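Local structure of probable signal peptide protein (Ralstonia solanacearum, 2QGU) at residues A31-K36 against Y123-R127; F101-L105 against Y177-F181; Q180-V184 against L194-L198. The protein binds a phospholipid, phosphatidylethanolamine, and probably carries phospholipids across the periplasm between the outer and inner membranes. The protein carries 13 engineered substitutions. The contacts are given in a common frame with arbitrary orientation. Where two conformers were deposited one is given. Residues are numbered along the deposited sequence.

Interaction 1. Residues A31-K36 against Y123-R127; sequences AQATVK and YKPFR. Engineered in segment 31-36: Ala33 (natural residue Thr).
The Tyr123 ring overlaps Val35 and Lys36 on the first turns of helix 31-47: its CE1 is 3.9 Å from Val35 CG1 and its CE2 3.7 Å from Lys36 CG. The chi1 of -69° (m) directs the ring toward the helix, and water 2 extends the contact, accepting from Tyr123 OH at 2.6 Å and donating to Lys36 O at 2.9 Å. Residues 31-36 are helical, whereas 123-126 run on extended from strand 120-123, psi 122° to 165°. The CA atoms pair Gln32 with Phe126 (6.9 Å) and Lys36 with Tyr123 (8.0 Å). Gln32 (chi1 t, chi2 136°, between wells) reaches across so that NE2 donates to Lys124 O at 3.0 Å (N-H...O 157°); its OE1 lies 3.4 Å from Phe126 CB. Water 1 is within hydrogen-bonding distance of both Gln32 OE1 (2.7 Å) and Pro125 O (3.0 Å). Phe126, chi1 t, sends CE1 to within 4.2 Å of Ala31 CB. Lys36 NZ forms a salt bridge with Asp40. Ala31 rests on Val135 and Trp161, Val35 on Tyr152, Val154 and Val163: an N-terminal helix packed on the antiparallel sheet, consistent with the NTF2-like fold of MlaC.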
# COMPACT_ATOMS: atom_id res chain seq x y z
N ALA A 31 -9.77 -13.89 4.54
CA ALA A 31 -9.11 -12.58 4.51
C ALA A 31 -7.86 -12.54 5.38
O ALA A 31 -6.80 -12.09 4.92
CB ALA A 31 -10.07 -11.49 4.92
N GLN A 32 -7.97 -13.03 6.61
CA GLN A 32 -6.85 -12.96 7.55
C GLN A 32 -5.71 -13.88 7.11
O GLN A 32 -4.54 -13.51 7.24
CB GLN A 32 -7.31 -13.26 8.98
CG GLN A 32 -6.25 -12.97 10.06
CD GLN A 32 -6.81 -12.25 11.29
OE1 GLN A 32 -7.55 -11.27 11.17
NE2 GLN A 32 -6.45 -12.73 12.48
N ALA A 33 -6.05 -15.05 6.57
CA ALA A 33 -5.03 -15.99 6.08
C ALA A 33 -4.25 -15.39 4.91
O ALA A 33 -3.03 -15.53 4.84
CB ALA A 33 -5.67 -17.31 5.67
N THR A 34 -4.96 -14.72 4.02
CA THR A 34 -4.36 -14.06 2.86
C THR A 34 -3.37 -12.98 3.29
O THR A 34 -2.24 -12.93 2.80
CB THR A 34 -5.44 -13.45 1.94
OG1 THR A 34 -6.30 -14.50 1.47
CG2 THR A 34 -4.82 -12.75 0.75
N VAL A 35 -3.79 -12.14 4.23
CA VAL A 35 -2.91 -11.09 4.74
C VAL A 35 -1.69 -11.70 5.42
O VAL A 35 -0.55 -11.32 5.13
CB VAL A 35 -3.65 -10.14 5.71
CG1 VAL A 35 -2.68 -9.19 6.38
CG2 VAL A 35 -4.73 -9.36 4.97
N LYS A 36 -1.92 -12.66 6.32
CA LYS A 36 -0.82 -13.28 7.07
C LYS A 36 0.22 -13.90 6.13
O LYS A 36 1.42 -13.71 6.32
CB LYS A 36 -1.33 -14.34 8.05
CG LYS A 36 -0.23 -14.94 8.92
CD LYS A 36 -0.73 -16.05 9.83
CE LYS A 36 0.43 -16.85 10.40
NZ LYS A 36 1.30 -17.47 9.34
N TYR A 123 -1.44 -11.37 14.96
CA TYR A 123 -2.75 -10.94 14.48
C TYR A 123 -3.76 -10.87 15.62
O TYR A 123 -3.81 -11.75 16.49
CB TYR A 123 -3.23 -11.82 13.30
CG TYR A 123 -2.37 -11.53 12.10
CD1 TYR A 123 -2.74 -10.54 11.19
CD2 TYR A 123 -1.14 -12.15 11.94
CE1 TYR A 123 -1.92 -10.22 10.11
CE2 TYR A 123 -0.31 -11.83 10.88
CZ TYR A 123 -0.71 -10.86 9.97
OH TYR A 123 0.13 -10.54 8.92
N LYS A 124 -4.54 -9.80 15.60
CA LYS A 124 -5.65 -9.64 16.53
C LYS A 124 -6.83 -10.48 16.02
O LYS A 124 -6.82 -10.93 14.86
CB LYS A 124 -6.01 -8.16 16.66
CG LYS A 124 -4.90 -7.32 17.31
CD LYS A 124 -5.25 -5.85 17.30
CE LYS A 124 -4.14 -5.05 17.97
NZ LYS A 124 -4.47 -3.60 17.97
N PRO A 125 -7.84 -10.73 16.87
CA PRO A 125 -8.97 -11.53 16.41
C PRO A 125 -9.60 -10.95 15.14
O PRO A 125 -9.73 -9.73 15.01
CB PRO A 125 -9.96 -11.43 17.57
CG PRO A 125 -9.10 -11.19 18.77
CD PRO A 125 -8.00 -10.31 18.28
N PHE A 126 -9.97 -11.84 14.23
CA PHE A 126 -10.75 -11.44 13.07
C PHE A 126 -12.21 -11.34 13.50
O PHE A 126 -12.78 -12.32 14.00
CB PHE A 126 -10.60 -12.43 11.93
CG PHE A 126 -11.33 -12.03 10.69
CD1 PHE A 126 -10.89 -10.95 9.92
CD2 PHE A 126 -12.49 -12.70 10.30
CE1 PHE A 126 -11.57 -10.56 8.78
CE2 PHE A 126 -13.18 -12.31 9.15
CZ PHE A 126 -12.72 -11.25 8.40
N ARG A 127 -12.79 -10.16 13.31
CA ARG A 127 -14.08 -9.84 13.93
C ARG A 127 -15.26 -9.80 12.98
O ARG A 127 -16.41 -9.77 13.43
CB ARG A 127 -14.00 -8.52 14.71
CG ARG A 127 -12.93 -8.53 15.77
CD ARG A 127 -13.14 -7.40 16.77
NE ARG A 127 -12.05 -7.37 17.74
CZ ARG A 127 -11.98 -8.12 18.83
NH1 ARG A 127 -12.96 -8.97 19.12
NH2 ARG A 127 -10.93 -8.02 19.64
O HOH W 1 -8.21 -9.02 12.50
O HOH W 2 2.14 -12.24 8.68

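Interaction 2. Residues F101-L105 against Y177-F181; sequences FKSLL and YKNQF. Engineered in segment 101-105: Ser103 (natural residue Thr).
An aromatic cluster of Phe101, Tyr177 and Phe181 joins two helices of the MlaC fold, 91-114 and 173-188, beside the phospholipid pocket. Both segments are regular helix, marked by Leu105 N to Phe101 O (3.0 Å) and Phe181 N to Tyr177 O (2.8 Å). The axes of the two segments come no closer than 13.9 Å, with an angle of 118° between the N-to-C directions, and the nearest CA pair, Phe101 and Tyr177, is 9.2 Å apart. The gap is bridged by aromatic and leucine side chains, and no hydrogen bond crosses it.

Phe101 (chi1 t) meets both other rings. It receives the edge of Phe181 (chi1 m) on one face in a T-shaped pair, with centroids 5.0 Å apart, planes at 71° and Phe101 CD1 3.7 Å from Phe181 CZ. Toward Tyr177 (chi1 m) the same ring is oblique, with centroids again 5.0 Å apart and planes at 56°; Phe101 CE1 sits over the tyrosine face, 3.5 Å from Tyr177 CG. Phe74 of helix 74-82 also meets Phe101. Tyr177 collects Leu104 and Leu105 as well. Leu104, from the next turn, holds CD2 4.0 Å from Tyr177 CE1 and also touches Arg201 and Leu205 of helix 191-206. Leu105 (chi1 m, chi2 t) touches the bound phosphatidylethanolamine, which ties the cluster to the pocket wall; its CD2 lies 3.6 Å from Tyr177 CE2.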
# COMPACT_ATOMS: atom_id res chain seq x y z
N PHE A 101 1.45 6.99 -8.03
CA PHE A 101 1.05 6.79 -6.64
C PHE A 101 1.74 5.55 -6.05
O PHE A 101 2.30 5.61 -4.95
CB PHE A 101 -0.49 6.70 -6.59
CG PHE A 101 -1.10 6.61 -5.21
CD1 PHE A 101 -0.47 7.13 -4.07
CD2 PHE A 101 -2.37 6.06 -5.07
CE1 PHE A 101 -1.08 7.03 -2.82
CE2 PHE A 101 -2.99 5.96 -3.83
CZ PHE A 101 -2.35 6.45 -2.70
N LYS A 102 1.76 4.46 -6.80
CA LYS A 102 2.47 3.24 -6.38
C LYS A 102 3.96 3.53 -6.16
O LYS A 102 4.51 3.16 -5.13
CB LYS A 102 2.28 2.14 -7.41
CG LYS A 102 3.04 0.86 -7.11
CD LYS A 102 2.78 -0.17 -8.19
CE LYS A 102 3.79 -1.28 -8.13
NZ LYS A 102 3.80 -2.04 -9.42
N SER A 103 4.59 4.19 -7.12
CA SER A 103 6.00 4.56 -6.97
C SER A 103 6.23 5.44 -5.74
O SER A 103 7.20 5.24 -5.00
CB SER A 103 6.49 5.26 -8.24
OG SER A 103 7.77 5.84 -8.04
N LEU A 104 5.33 6.40 -5.52
CA LEU A 104 5.40 7.31 -4.38
C LEU A 104 5.40 6.56 -3.05
O LEU A 104 6.21 6.83 -2.17
CB LEU A 104 4.24 8.32 -4.44
CG LEU A 104 3.92 9.27 -3.29
CD1 LEU A 104 5.03 10.28 -3.07
CD2 LEU A 104 2.61 10.00 -3.54
N LEU A 105 4.49 5.59 -2.92
CA LEU A 105 4.39 4.77 -1.72
C LEU A 105 5.59 3.85 -1.52
O LEU A 105 6.11 3.74 -0.42
CB LEU A 105 3.09 3.96 -1.70
CG LEU A 105 1.80 4.78 -1.60
CD1 LEU A 105 0.62 3.81 -1.57
CD2 LEU A 105 1.79 5.68 -0.37
N TYR A 177 -4.35 10.06 1.39
CA TYR A 177 -4.10 10.47 0.01
C TYR A 177 -5.34 10.99 -0.70
O TYR A 177 -5.22 11.85 -1.58
CB TYR A 177 -3.37 9.37 -0.76
CG TYR A 177 -1.94 9.26 -0.27
CD1 TYR A 177 -0.96 10.13 -0.74
CD2 TYR A 177 -1.58 8.31 0.68
CE1 TYR A 177 0.35 10.06 -0.28
CE2 TYR A 177 -0.28 8.22 1.15
CZ TYR A 177 0.69 9.10 0.66
OH TYR A 177 1.98 9.02 1.12
N LYS A 178 -6.53 10.54 -0.31
CA LYS A 178 -7.76 11.16 -0.80
C LYS A 178 -7.76 12.65 -0.48
O LYS A 178 -8.04 13.49 -1.36
CB LYS A 178 -9.00 10.49 -0.19
CG LYS A 178 -10.32 11.04 -0.73
CD LYS A 178 -11.50 10.41 0.00
CE LYS A 178 -12.80 11.12 -0.32
NZ LYS A 178 -12.83 12.50 0.26
N ASN A 179 -7.43 13.00 0.76
CA ASN A 179 -7.43 14.40 1.17
C ASN A 179 -6.31 15.18 0.50
O ASN A 179 -6.52 16.30 0.02
CB ASN A 179 -7.34 14.52 2.69
CG ASN A 179 -8.57 13.98 3.39
OD1 ASN A 179 -8.46 13.42 4.48
ND2 ASN A 179 -9.73 14.14 2.78
N GLN A 180 -5.13 14.58 0.43
CA GLN A 180 -3.99 15.22 -0.21
C GLN A 180 -4.26 15.47 -1.69
O GLN A 180 -4.01 16.57 -2.19
CB GLN A 180 -2.73 14.37 -0.03
CG GLN A 180 -1.47 14.98 -0.61
CD GLN A 180 -0.25 14.16 -0.27
OE1 GLN A 180 0.18 14.13 0.88
NE2 GLN A 180 0.30 13.49 -1.27
N PHE A 181 -4.80 14.46 -2.38
CA PHE A 181 -5.05 14.58 -3.81
C PHE A 181 -6.16 15.57 -4.12
O PHE A 181 -6.07 16.30 -5.11
CB PHE A 181 -5.37 13.22 -4.46
CG PHE A 181 -4.20 12.24 -4.50
CD1 PHE A 181 -2.91 12.60 -4.07
CD2 PHE A 181 -4.40 10.96 -5.01
CE1 PHE A 181 -1.85 11.67 -4.12
CE2 PHE A 181 -3.34 10.04 -5.07
CZ PHE A 181 -2.08 10.40 -4.63

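Interaction 3. Residues Q180-V184 against L194-L198; sequences QFADV and LVQFL. Engineered in segment 180-184: Asp183 (natural residue Glu).
Leu194 enters the contact beside Val184, their CA atoms only 6.0 Å apart, the closest such pair between the segments. With chi1 t and chi2 p, it sets CD1 over the face of the Phe181 ring, 3.9 Å from the centroid and 26° off the normal, a CH-pi contact in which Leu194 CD1 and Phe181 CD1 are 3.6 Å apart; Val184 CG1 lies 3.9 Å from Leu194 CA. Both are helical; the axes of the two segments approach to 10.1 Å and cross at 119°. They belong to consecutive helices 173-188 and 191-206, joined by a two-residue link, at the C-terminal end of the MlaC fold. One turn on, Phe197 (chi1 t) points at helix 180-184 and takes Val184 CG2 almost on its ring normal, a CH-pi contact 3.5 Å from the centroid and 6° off, while Val184 CG1 is 3.5 Å from Phe197 CB. The edge of this ring meets Gln180, with Phe197 CE2 3.4 Å from Gln180 NE2, and Phe181 CE1 is 4.4 Å from Phe197 CE2. Leu198 (chi1 m, chi2 t) reaches Phe181 CZ with CD2 at 3.9 Å and touches Ile97 and Leu104 of helix 91-114.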
# COMPACT_ATOMS: atom_id res chain seq x y z
N GLN A 180 -5.13 14.58 0.43
CA GLN A 180 -3.99 15.22 -0.21
C GLN A 180 -4.26 15.47 -1.69
O GLN A 180 -4.01 16.57 -2.19
CB GLN A 180 -2.73 14.37 -0.03
CG GLN A 180 -1.47 14.98 -0.61
CD GLN A 180 -0.25 14.16 -0.27
OE1 GLN A 180 0.18 14.13 0.88
NE2 GLN A 180 0.30 13.49 -1.27
N PHE A 181 -4.80 14.46 -2.38
CA PHE A 181 -5.05 14.58 -3.81
C PHE A 181 -6.16 15.57 -4.12
O PHE A 181 -6.07 16.30 -5.11
CB PHE A 181 -5.37 13.22 -4.46
CG PHE A 181 -4.20 12.24 -4.50
CD1 PHE A 181 -2.91 12.60 -4.07
CD2 PHE A 181 -4.40 10.96 -5.01
CE1 PHE A 181 -1.85 11.67 -4.12
CE2 PHE A 181 -3.34 10.04 -5.07
CZ PHE A 181 -2.08 10.40 -4.63
N ALA A 182 -7.21 15.60 -3.30
CA ALA A 182 -8.31 16.54 -3.53
C ALA A 182 -7.79 17.98 -3.43
O ALA A 182 -8.18 18.84 -4.22
CB ALA A 182 -9.45 16.31 -2.55
N ASP A 183 -6.89 18.21 -2.47
CA ASP A 183 -6.32 19.53 -2.26
C ASP A 183 -5.50 19.98 -3.47
O ASP A 183 -5.63 21.12 -3.93
CB ASP A 183 -5.47 19.54 -0.99
CG ASP A 183 -4.78 20.85 -0.76
OD1 ASP A 183 -5.48 21.85 -0.48
OD2 ASP A 183 -3.54 20.87 -0.85
N VAL A 184 -4.67 19.07 -3.99
CA VAL A 184 -3.85 19.32 -5.18
C VAL A 184 -4.74 19.60 -6.40
O VAL A 184 -4.52 20.57 -7.12
CB VAL A 184 -2.89 18.13 -5.45
CG1 VAL A 184 -2.24 18.26 -6.83
CG2 VAL A 184 -1.83 18.04 -4.36
N LEU A 194 -2.79 16.92 -10.68
CA LEU A 194 -2.40 15.78 -9.85
C LEU A 194 -1.25 14.98 -10.47
O LEU A 194 -0.33 14.57 -9.76
CB LEU A 194 -3.60 14.88 -9.55
CG LEU A 194 -3.28 13.66 -8.68
CD1 LEU A 194 -2.70 14.08 -7.32
CD2 LEU A 194 -4.48 12.79 -8.48
N VAL A 195 -1.31 14.76 -11.78
CA VAL A 195 -0.22 14.08 -12.48
C VAL A 195 1.09 14.85 -12.28
O VAL A 195 2.13 14.27 -11.96
CB VAL A 195 -0.53 13.91 -13.99
CG1 VAL A 195 0.67 13.33 -14.75
CG2 VAL A 195 -1.77 13.04 -14.20
N GLN A 196 1.03 16.17 -12.46
CA GLN A 196 2.18 17.05 -12.24
C GLN A 196 2.72 16.92 -10.80
O GLN A 196 3.93 16.80 -10.60
CB GLN A 196 1.78 18.50 -12.53
CG GLN A 196 2.90 19.52 -12.41
CD GLN A 196 2.39 20.95 -12.57
OE1 GLN A 196 1.53 21.40 -11.81
NE2 GLN A 196 2.91 21.65 -13.57
N PHE A 197 1.81 16.95 -9.83
CA PHE A 197 2.17 16.81 -8.42
C PHE A 197 2.86 15.48 -8.13
O PHE A 197 3.88 15.45 -7.43
CB PHE A 197 0.91 16.97 -7.56
CG PHE A 197 1.10 16.65 -6.10
CD1 PHE A 197 1.70 17.57 -5.23
CD2 PHE A 197 0.65 15.44 -5.58
CE1 PHE A 197 1.86 17.27 -3.88
CE2 PHE A 197 0.81 15.14 -4.23
CZ PHE A 197 1.41 16.06 -3.38
N LEU A 198 2.31 14.39 -8.66
CA LEU A 198 2.92 13.08 -8.44
C LEU A 198 4.32 13.00 -9.04
O LEU A 198 5.23 12.44 -8.43
CB LEU A 198 2.02 11.95 -8.93
CG LEU A 198 0.75 11.73 -8.10
CD1 LEU A 198 -0.15 10.70 -8.77
CD2 LEU A 198 1.06 11.31 -6.67

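Interactions 2 and 3 form a largely apolar, continuous buried region: their centres are about 8 Å apart, both use helix 173-188, and they share Gln180 and Phe181, the ring of the latter giving its edge to Phe101 and a face to Leu194. They also meet directly, Leu104 CD2 lying 3.7 Å from Leu198 CD2. Neither has a hydrogen bond across its segments. Interaction 1 lies on the opposite side of the chain's centre, about 25 and 33 Å from them between centres, and is only partly buried; there a glutamine amide and two waters supplement the apolar contacts. Two buried helix-helix contacts thus contrast with a partly buried helix-loop contact beside the edge strand 120-123.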